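Local structure of protein-tyrosine-phosphatase AMSI (Erwinia amylovora, 4D74) at residues L32-N38 / A59-A65; N38-S42 / I139-Y143; P43-L48 / V84-H89; D72-V78 / R147-E151. The protein probably removes phosphate from protein tyrosines as a low molecular weight phosphatase, and may be required for production of the exopolysaccharide amylovoran, a virulence factor. The protein carries 1 engineered substitution. All blocks are in the same frame, centred on the assembly; numbering follows the deposited sequence. Where two conformers were deposited one is given.

Contact 1: L32-N38 / A59-A65. With SO4 (sulfate ion), chain B.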
# COMPACT_ATOMS: atom_id res chain seq x y z
N LEU A 32 -12.71 -8.16 5.35
CA LEU A 32 -13.46 -7.39 6.35
C LEU A 32 -13.18 -5.92 6.14
O LEU A 32 -12.03 -5.51 6.19
CB LEU A 32 -13.06 -7.82 7.74
CG LEU A 32 -13.77 -7.15 8.93
CD1 LEU A 32 -15.24 -7.56 8.90
CD2 LEU A 32 -13.05 -7.51 10.20
N VAL A 33 -14.21 -5.15 5.91
CA VAL A 33 -14.08 -3.70 5.72
C VAL A 33 -14.42 -2.99 7.06
O VAL A 33 -15.52 -3.17 7.61
CB VAL A 33 -14.99 -3.19 4.60
CG1 VAL A 33 -14.79 -1.69 4.39
CG2 VAL A 33 -14.76 -3.97 3.31
N VAL A 34 -13.50 -2.17 7.56
CA VAL A 34 -13.66 -1.59 8.89
C VAL A 34 -13.63 -0.08 8.88
O VAL A 34 -12.75 0.51 8.29
CB VAL A 34 -12.54 -2.10 9.82
CG1 VAL A 34 -12.58 -1.40 11.17
CG2 VAL A 34 -12.63 -3.59 9.99
N CYS A 35 -14.62 0.55 9.53
CA CYS A 35 -14.54 1.98 9.82
C CYS A 35 -15.05 2.19 11.24
O CYS A 35 -14.74 1.37 12.11
CB CYS A 35 -15.19 2.77 8.72
SG CYS A 35 -14.61 4.49 8.67
N ILE A 36 -15.72 3.30 11.55
CA ILE A 36 -16.08 3.61 12.93
C ILE A 36 -17.47 3.17 13.33
O ILE A 36 -17.63 2.27 14.16
CB ILE A 36 -15.85 5.11 13.25
CG1 ILE A 36 -14.49 5.59 12.76
CG2 ILE A 36 -16.04 5.33 14.74
CD1 ILE A 36 -13.33 4.89 13.39
N GLY A 37 -18.49 3.74 12.72
CA GLY A 37 -19.86 3.48 13.06
C GLY A 37 -20.48 2.23 12.44
O GLY A 37 -21.51 1.71 12.91
N ASN A 38 -19.88 1.79 11.32
CA ASN A 38 -20.38 0.67 10.49
C ASN A 38 -21.74 0.97 9.91
O ASN A 38 -22.53 0.06 9.77
CB ASN A 38 -20.30 -0.66 11.22
CG ASN A 38 -20.52 -1.88 10.29
OD1 ASN A 38 -21.03 -2.91 10.73
ND2 ASN A 38 -20.01 -1.82 9.08
N ALA A 59 -17.55 -8.93 4.68
CA ALA A 59 -18.36 -8.31 5.76
C ALA A 59 -17.74 -6.98 6.17
O ALA A 59 -16.69 -6.58 5.62
CB ALA A 59 -18.37 -9.23 6.97
N SER A 60 -18.37 -6.31 7.12
CA SER A 60 -17.86 -5.06 7.60
C SER A 60 -18.15 -4.94 9.08
O SER A 60 -18.99 -5.67 9.62
CB SER A 60 -18.45 -3.88 6.84
OG SER A 60 -19.87 -3.77 6.95
N ALA A 61 -17.41 -4.06 9.74
CA ALA A 61 -17.59 -3.87 11.16
C ALA A 61 -17.09 -2.51 11.53
O ALA A 61 -16.40 -1.85 10.74
CB ALA A 61 -16.84 -4.91 11.94
N GLY A 62 -17.45 -2.06 12.73
CA GLY A 62 -17.08 -0.72 13.15
C GLY A 62 -16.23 -0.77 14.40
O GLY A 62 -16.51 -1.51 15.35
N LEU A 63 -15.26 0.12 14.45
CA LEU A 63 -14.42 0.31 15.65
C LEU A 63 -15.22 0.78 16.87
O LEU A 63 -14.89 0.44 18.03
CB LEU A 63 -13.30 1.31 15.34
CG LEU A 63 -12.28 0.70 14.39
CD1 LEU A 63 -11.48 1.76 13.66
CD2 LEU A 63 -11.37 -0.24 15.15
N LYS A 64 -16.29 1.53 16.64
CA LYS A 64 -17.25 1.81 17.72
C LYS A 64 -18.63 1.93 17.10
O LYS A 64 -19.14 3.00 16.86
CB LYS A 64 -16.88 3.05 18.52
CG LYS A 64 -17.57 3.06 19.86
CD LYS A 64 -16.96 2.12 20.87
CE LYS A 64 -17.80 2.13 22.15
NZ LYS A 64 -17.24 1.24 23.17
N ALA A 65 -19.20 0.78 16.78
CA ALA A 65 -20.32 0.70 15.91
C ALA A 65 -21.64 1.17 16.53
O ALA A 65 -21.85 1.04 17.75
CB ALA A 65 -20.49 -0.74 15.41
S SO4 B . -18.61 3.94 9.04
O1 SO4 B . -19.98 4.37 9.47
O2 SO4 B . -17.63 4.72 9.81
O3 SO4 B . -18.45 4.02 7.61
O4 SO4 B . -18.12 2.57 9.39
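With its CG trans to the backbone N (chi1 -168°), N38 lays its amide back along strand 57-62, where S60 has its OG turned between backbone N and carbonyl carbon (chi1 61°). N38 ND2 donates to S60 OG at 2.9 Å, almost exactly in the amide plane, tying the P-loop to that strand. The two strands form a beta-alpha-beta unit with helix 41-52 as the crossover, and C35, the probable nucleophile, opens the phosphate-binding P-loop at the end of its strand. Before the loop, strands 30-35 and 57-62 pair in parallel: V33 N gives to A59 O at 2.9 Å, V33 O receives A61 N at 3.0 Å, and C35 N gives to A61 O. The pairing outlasts the strands, since L63 N reaches C35 O at 2.7 Å in the carbonyl plane, and K64 N gives to I36 O. L63 also supplies the apolar part, its CD1 meeting I36 CD1 at 3.6 Å while its CG lies against V34 CG1. S60 OG has a second partner, E46, and N38 OD1 accepts from Q92 N. At the loop itself, I36 N and G37 N share sulfate O2, and N38 N meets sulfate O4 at 2.7 Å.

Contact 2: N38-S42 / I139-Y143. With SO4 (sulfate ion), chain B.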
# COMPACT_ATOMS: atom_id res chain seq x y z
N ASN A 38 -19.88 1.79 11.32
CA ASN A 38 -20.38 0.67 10.49
C ASN A 38 -21.74 0.97 9.91
O ASN A 38 -22.53 0.06 9.77
CB ASN A 38 -20.30 -0.66 11.22
CG ASN A 38 -20.52 -1.88 10.29
OD1 ASN A 38 -21.03 -2.91 10.73
ND2 ASN A 38 -20.01 -1.82 9.08
N ILE A 39 -21.97 2.24 9.55
CA ILE A 39 -23.20 2.66 8.84
C ILE A 39 -22.99 3.41 7.52
O ILE A 39 -23.97 3.55 6.78
CB ILE A 39 -24.10 3.47 9.80
CG1 ILE A 39 -23.37 4.71 10.35
CG2 ILE A 39 -24.59 2.61 10.93
CD1 ILE A 39 -24.36 5.68 11.00
N CYS A 40 -21.76 3.81 7.13
CA CYS A 40 -21.55 4.66 5.96
C CYS A 40 -20.52 4.14 4.91
O CYS A 40 -20.90 3.35 3.97
CB CYS A 40 -21.18 6.03 6.49
SG CYS A 40 -21.17 7.29 5.22
N ARG A 41 -19.23 4.50 5.05
CA ARG A 41 -18.18 4.02 4.14
C ARG A 41 -18.06 2.50 4.19
O ARG A 41 -17.89 1.85 3.15
CB ARG A 41 -16.81 4.60 4.46
CG ARG A 41 -16.70 6.06 4.02
CD ARG A 41 -15.39 6.65 4.46
NE ARG A 41 -15.38 6.85 5.90
CZ ARG A 41 -14.36 7.35 6.59
NH1 ARG A 41 -13.26 7.71 5.98
NH2 ARG A 41 -14.45 7.51 7.91
N SER A 42 -18.13 1.92 5.38
CA SER A 42 -17.82 0.51 5.47
C SER A 42 -18.89 -0.40 4.83
O SER A 42 -18.52 -1.32 4.14
CB SER A 42 -17.37 0.05 6.87
OG SER A 42 -18.28 0.35 7.90
N ILE A 139 -9.52 7.80 2.01
CA ILE A 139 -10.89 8.06 1.55
C ILE A 139 -11.60 8.81 2.66
O ILE A 139 -11.68 8.35 3.81
CB ILE A 139 -11.61 6.74 1.20
CG1 ILE A 139 -10.83 6.06 0.08
CG2 ILE A 139 -13.08 6.98 0.80
CD1 ILE A 139 -11.29 4.69 -0.35
N ALA A 140 -12.11 9.99 2.28
CA ALA A 140 -12.71 10.91 3.22
C ALA A 140 -14.02 10.41 3.78
O ALA A 140 -14.69 9.59 3.16
CB ALA A 140 -13.00 12.21 2.49
N ASP A 141 -14.40 10.98 4.92
CA ASP A 141 -15.60 10.62 5.65
C ASP A 141 -16.77 11.54 5.25
O ASP A 141 -16.73 12.73 5.58
CB ASP A 141 -15.29 10.81 7.13
CG ASP A 141 -16.41 10.35 8.04
OD1 ASP A 141 -17.45 9.88 7.56
OD2 ASP A 141 -16.19 10.44 9.26
N PRO A 142 -17.81 11.01 4.62
CA PRO A 142 -18.94 11.85 4.20
C PRO A 142 -20.02 11.97 5.24
O PRO A 142 -21.00 12.63 4.96
CB PRO A 142 -19.50 11.12 3.02
CG PRO A 142 -19.25 9.67 3.34
CD PRO A 142 -17.98 9.63 4.13
N TYR A 143 -19.89 11.28 6.36
CA TYR A 143 -21.02 11.18 7.30
C TYR A 143 -21.43 12.60 7.73
O TYR A 143 -20.58 13.40 8.13
CB TYR A 143 -20.63 10.35 8.49
CG TYR A 143 -21.75 10.16 9.49
CD1 TYR A 143 -22.98 9.61 9.10
CD2 TYR A 143 -21.57 10.53 10.81
CE1 TYR A 143 -24.01 9.44 10.02
CE2 TYR A 143 -22.59 10.36 11.74
CZ TYR A 143 -23.80 9.82 11.34
OH TYR A 143 -24.81 9.64 12.26
S SO4 B . -18.61 3.94 9.04
O1 SO4 B . -19.98 4.37 9.47
O2 SO4 B . -17.63 4.72 9.81
O3 SO4 B . -18.45 4.02 7.61
O4 SO4 B . -18.12 2.57 9.39
O HOH W 1 -17.87 6.52 7.12
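R41 and D141, both probable active-site residues, come face to face here, where the C(X)5R P-loop of the phosphatase meets the loop that carries the likely proton donor. The charged pair is a stack: the carboxylate lies over one face of the guanidinium, the planes only 7° apart. The R41 side chain bends at chi3 (-72°), which turns the guanidinium across D141. R41 NH2 and D141 OD2 are 3.7 Å apart, a long salt bridge that rests on charge alone because no N-H points at the oxygen. Among direct hydrogen bonds, R41 NH1 reaches I139 O at the guanidinium edge at 2.8 Å, but the bond is bent and weak; the same nitrogen forms a salt bridge with E109. Water supplies a further link: water 1 accepts from R41 N and NE, donates to sulfate O3 at 2.6 Å, and bridges the segments by donating weakly to D141 OD1. The sulfate is otherwise cradled by the loop, with I39 N and C40 N on O1, S42 N on O3, and S42 OG donating to O4 at 2.7 Å, consistent with a site for the substrate phosphate. Apolar contacts flank this: R41 CG lies 3.8 Å from P142 CD, and I39 CD1 touches Y143 CE1 at 3.9 Å. D141 is itself braced by an Asx turn, Y143 N approaching D141 OD1 from above the carboxylate plane at 3.1 Å.

Contact 3: P43-L48 / V84-H89. With SO4 (sulfate ion), chain D.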
# COMPACT_ATOMS: atom_id res chain seq x y z
N PRO A 43 -20.19 -0.16 5.06
CA PRO A 43 -21.17 -1.00 4.33
C PRO A 43 -21.14 -0.75 2.82
O PRO A 43 -21.35 -1.67 2.04
CB PRO A 43 -22.54 -0.62 4.93
CG PRO A 43 -22.30 0.60 5.70
CD PRO A 43 -20.86 0.69 6.06
N THR A 44 -20.83 0.47 2.41
CA THR A 44 -20.72 0.75 0.99
C THR A 44 -19.54 -0.06 0.39
O THR A 44 -19.70 -0.73 -0.63
CB THR A 44 -20.55 2.25 0.72
OG1 THR A 44 -21.71 2.96 1.24
CG2 THR A 44 -20.45 2.53 -0.75
N GLY A 45 -18.40 0.04 1.02
CA GLY A 45 -17.24 -0.73 0.58
C GLY A 45 -17.51 -2.22 0.56
O GLY A 45 -17.12 -2.90 -0.40
N GLU A 46 -18.14 -2.74 1.61
CA GLU A 46 -18.54 -4.15 1.69
C GLU A 46 -19.36 -4.53 0.48
O GLU A 46 -19.07 -5.53 -0.18
CB GLU A 46 -19.34 -4.44 2.97
CG GLU A 46 -19.96 -5.84 3.03
CD GLU A 46 -21.07 -5.96 4.07
OE1 GLU A 46 -20.94 -5.39 5.18
OE2 GLU A 46 -22.07 -6.66 3.78
N ARG A 47 -20.41 -3.78 0.18
CA ARG A 47 -21.31 -4.19 -0.86
C ARG A 47 -20.75 -4.01 -2.26
O ARG A 47 -21.11 -4.75 -3.17
CB ARG A 47 -22.66 -3.51 -0.69
CG ARG A 47 -23.33 -3.89 0.63
CD ARG A 47 -23.61 -5.37 0.78
NE ARG A 47 -24.27 -5.65 2.05
CZ ARG A 47 -25.59 -5.56 2.24
NH1 ARG A 47 -26.42 -5.22 1.26
NH2 ARG A 47 -26.09 -5.82 3.45
N LEU A 48 -19.85 -3.06 -2.46
CA LEU A 48 -19.14 -2.94 -3.72
C LEU A 48 -18.28 -4.19 -3.95
O LEU A 48 -18.27 -4.76 -5.05
CB LEU A 48 -18.27 -1.69 -3.68
CG LEU A 48 -18.99 -0.38 -3.97
CD1 LEU A 48 -18.16 0.80 -3.50
CD2 LEU A 48 -19.29 -0.28 -5.45
N VAL A 84 -26.10 -0.50 -6.67
CA VAL A 84 -25.65 -1.26 -5.54
C VAL A 84 -26.64 -1.13 -4.39
O VAL A 84 -27.06 -0.04 -4.06
CB VAL A 84 -24.23 -0.80 -5.12
CG1 VAL A 84 -23.82 -1.40 -3.80
CG2 VAL A 84 -23.23 -1.14 -6.25
N SER A 85 -26.96 -2.27 -3.77
CA SER A 85 -27.87 -2.34 -2.65
C SER A 85 -27.15 -2.41 -1.32
O SER A 85 -26.27 -3.24 -1.15
CB SER A 85 -28.71 -3.61 -2.75
OG SER A 85 -29.46 -3.75 -1.55
N LEU A 86 -27.59 -1.58 -0.37
CA LEU A 86 -27.10 -1.68 1.00
C LEU A 86 -28.15 -2.28 1.93
O LEU A 86 -28.06 -2.17 3.15
CB LEU A 86 -26.69 -0.30 1.53
CG LEU A 86 -25.71 0.52 0.70
CD1 LEU A 86 -25.23 1.75 1.50
CD2 LEU A 86 -24.54 -0.31 0.23
N GLN A 87 -29.16 -2.90 1.33
CA GLN A 87 -30.26 -3.49 2.11
C GLN A 87 -29.83 -4.55 3.06
O GLN A 87 -28.92 -5.33 2.82
CB GLN A 87 -31.27 -4.12 1.16
CG GLN A 87 -32.56 -3.36 1.00
CD GLN A 87 -33.63 -4.28 0.42
OE1 GLN A 87 -33.53 -4.66 -0.74
NE2 GLN A 87 -34.61 -4.70 1.23
N ASP A 88 -30.56 -4.60 4.19
CA ASP A 88 -30.36 -5.57 5.24
C ASP A 88 -28.97 -5.56 5.83
O ASP A 88 -28.40 -6.58 6.17
CB ASP A 88 -30.86 -6.95 4.83
CG ASP A 88 -32.40 -6.95 4.63
OD1 ASP A 88 -33.15 -6.51 5.57
OD2 ASP A 88 -32.85 -7.31 3.52
N HIS A 89 -28.43 -4.37 5.94
CA HIS A 89 -27.19 -4.19 6.65
C HIS A 89 -27.50 -4.05 8.12
O HIS A 89 -28.43 -3.34 8.46
CB HIS A 89 -26.48 -2.95 6.18
CG HIS A 89 -25.24 -2.67 6.95
ND1 HIS A 89 -24.12 -3.47 6.84
CD2 HIS A 89 -24.95 -1.73 7.87
CE1 HIS A 89 -23.21 -3.05 7.71
NE2 HIS A 89 -23.68 -1.97 8.31
S SO4 D . -32.58 -2.01 5.41
O1 SO4 D . -32.93 -3.18 4.55
O2 SO4 D . -32.57 -0.76 4.59
O3 SO4 D . -31.31 -2.34 6.14
O4 SO4 D . -33.61 -1.87 6.45
O HOH W 2 -24.13 -5.92 5.62
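P43 covers one face of the H89 imidazole, its CB 3.7 Å from the ring centroid and just 6° off the normal, a CH-pi contact set squarely over the middle. At the ring edge stands water 2, which is 2.7 Å from H89 ND1. The second flat group, the guanidinium of R47, is met at its edges: in its plane lie Q87 O, the carboxylate end of E46 and the same water. R47 NH1 and NH2 both grip Q87 O end-on, each at 2.9 Å, coming from one face of the carbonyl plane, while NH1 gives a weak bond to S85 O. R47 NE donates to E46 OE2 at 3.0 Å in a salt bridge. A bend at chi2 (-61°) folds the arginine stem over L86, whose CD2 packs on R47 CG at 3.8 Å. The result ties helix 41-52 to the loop after helix 73-81. Water 2 donates to E46 OE2 and accepts from R47 NH2, so one solvent molecule joins three side chains. E46 OE1 is hydrogen-bonded to S60 OG, and H89 NE2 to N38 O. Gripped on NE, NH1 and NH2, the guanidinium is probably fixed in rotation.

Contact 4: D72-V78 / R147-E151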
# COMPACT_ATOMS: atom_id res chain seq x y z
N ASP A 72 -26.69 4.10 6.48
CA ASP A 72 -27.08 5.50 6.39
C ASP A 72 -27.99 5.74 5.19
O ASP A 72 -27.77 5.23 4.11
CB ASP A 72 -25.81 6.36 6.26
CG ASP A 72 -26.10 7.82 6.09
OD1 ASP A 72 -26.24 8.50 7.12
OD2 ASP A 72 -26.22 8.31 4.96
N GLU A 73 -29.04 6.54 5.39
CA GLU A 73 -30.01 6.80 4.33
C GLU A 73 -29.39 7.39 3.08
O GLU A 73 -29.73 6.98 1.98
CB GLU A 73 -31.10 7.76 4.84
CG GLU A 73 -32.28 7.96 3.90
CD GLU A 73 -33.16 9.15 4.32
OE1 GLU A 73 -33.34 9.39 5.54
OE2 GLU A 73 -33.68 9.86 3.42
N THR A 74 -28.50 8.36 3.22
CA THR A 74 -27.91 9.01 2.07
C THR A 74 -26.93 8.07 1.37
O THR A 74 -26.90 8.03 0.16
CB THR A 74 -27.19 10.32 2.44
OG1 THR A 74 -28.10 11.14 3.18
CG2 THR A 74 -26.76 11.05 1.19
N ALA A 75 -26.17 7.32 2.16
CA ALA A 75 -25.28 6.32 1.58
C ALA A 75 -26.07 5.32 0.72
O ALA A 75 -25.66 4.94 -0.36
CB ALA A 75 -24.52 5.60 2.69
N SER A 76 -27.23 4.89 1.23
CA SER A 76 -28.09 3.94 0.54
C SER A 76 -28.64 4.53 -0.77
O SER A 76 -28.64 3.87 -1.82
CB SER A 76 -29.22 3.53 1.50
OG SER A 76 -30.13 2.66 0.88
N ILE A 77 -29.13 5.76 -0.72
CA ILE A 77 -29.63 6.44 -1.91
C ILE A 77 -28.60 6.52 -3.02
O ILE A 77 -28.85 6.15 -4.16
CB ILE A 77 -30.17 7.84 -1.56
CG1 ILE A 77 -31.45 7.68 -0.73
CG2 ILE A 77 -30.44 8.65 -2.83
CD1 ILE A 77 -31.85 8.93 0.03
N VAL A 78 -27.39 6.93 -2.65
CA VAL A 78 -26.32 7.09 -3.62
C VAL A 78 -25.92 5.73 -4.19
O VAL A 78 -25.78 5.58 -5.41
CB VAL A 78 -25.11 7.82 -2.98
CG1 VAL A 78 -23.92 7.78 -3.89
CG2 VAL A 78 -25.51 9.25 -2.62
N ARG A 147 -24.90 15.78 0.09
CA ARG A 147 -25.13 14.77 -0.91
C ARG A 147 -23.92 14.65 -1.86
O ARG A 147 -23.51 13.56 -2.27
CB ARG A 147 -26.38 15.14 -1.72
CG ARG A 147 -26.63 14.27 -2.92
CD ARG A 147 -26.96 12.85 -2.52
NE ARG A 147 -27.83 12.24 -3.52
CZ ARG A 147 -29.17 12.17 -3.45
NH1 ARG A 147 -29.83 12.67 -2.40
NH2 ARG A 147 -29.84 11.60 -4.44
N ASP A 148 -23.36 15.80 -2.20
CA ASP A 148 -22.22 15.84 -3.08
C ASP A 148 -21.02 15.07 -2.47
O ASP A 148 -20.28 14.42 -3.23
CB ASP A 148 -21.85 17.29 -3.35
CG ASP A 148 -20.75 17.44 -4.37
OD1 ASP A 148 -20.90 16.88 -5.48
OD2 ASP A 148 -19.75 18.15 -4.08
N ALA A 149 -20.82 15.19 -1.17
CA ALA A 149 -19.74 14.47 -0.46
C ALA A 149 -19.98 12.96 -0.58
O ALA A 149 -19.07 12.20 -0.89
CB ALA A 149 -19.65 14.87 0.96
N PHE A 150 -21.21 12.52 -0.32
CA PHE A 150 -21.53 11.09 -0.49
C PHE A 150 -21.32 10.60 -1.92
O PHE A 150 -20.82 9.47 -2.12
CB PHE A 150 -22.99 10.77 -0.03
CG PHE A 150 -23.16 10.73 1.46
CD1 PHE A 150 -23.47 11.87 2.19
CD2 PHE A 150 -23.06 9.52 2.15
CE1 PHE A 150 -23.64 11.81 3.56
CE2 PHE A 150 -23.22 9.47 3.52
CZ PHE A 150 -23.53 10.62 4.23
N GLU A 151 -21.70 11.38 -2.94
CA GLU A 151 -21.50 10.97 -4.32
C GLU A 151 -20.02 10.84 -4.66
O GLU A 151 -19.60 9.88 -5.31
CB GLU A 151 -22.17 11.95 -5.31
CG GLU A 151 -23.69 11.89 -5.29
CD GLU A 151 -24.27 10.76 -6.14
OE1 GLU A 151 -23.50 10.02 -6.81
OE2 GLU A 151 -25.53 10.63 -6.14
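F150 leaves its helix with CG anti to the carbonyl carbon (chi1 -76°), and its CB rests on V78 CG2 at 3.9 Å. From CG to CD1 the ring slides beneath the methyl of T74, CG2 standing over the face toward the rim, 3.5 Å from CD1, a CH-pi contact in which the threonine crosses the ring at about a right angle. On the same side of the ring, CD2 comes to 3.8 Å from the backbone N of A75, obliquely. Farther out, CE2 meets D72 OD2 at 3.5 Å, and CZ lies almost as near to that oxygen; the carboxylate and ring planes differ by 8°. D72 is the N-cap of helix 73-81, and this oxygen makes the capping bonds: D72 OD2 accepts from A75 N through its anti lone pair at 3.0 Å, and weakly from T74 N.

The two helices, 73-81 and 147-169, belong to the alpha/beta fold of the low molecular weight phosphatases, and their short segments cross at -56° with axes 9.7 Å apart. F150 also touches P142, so this packing reaches the edge of the loop that carries D141. Beyond the ring, V78 packs against R147 and E151, which form a long salt bridge with each other: its CG2 lies against R147 CD, and its CG1 against the E151 carboxylate. The guanidinium of R147 has a salt bridge to E81 and, over one face, the I77 methyl, CG2 coming within 3.4 Å of NH2.

Along the chain, contact 1 opens first and its segments alternate with those of contacts 2 and 3; contact 4 opens only after contact 1 has closed. Contacts 1 and 2 share N38 and one sulfate, their centres about 10 Å apart, so the C-terminal end of strand 30-35 and the probable catalytic loop meet at the sulfate, probably where substrate phosphate binds. Contact 3 continues helix 41-52 away from it, with centres about 12 Å from contacts 1 and 2. Contact 4 lies farthest out, about 18 Å from contact 1 but about 10 Å from contact 2, joined to it through I39 and D72. Together they place the P-loop between the parallel sheet and helices 73-81 and 147-169.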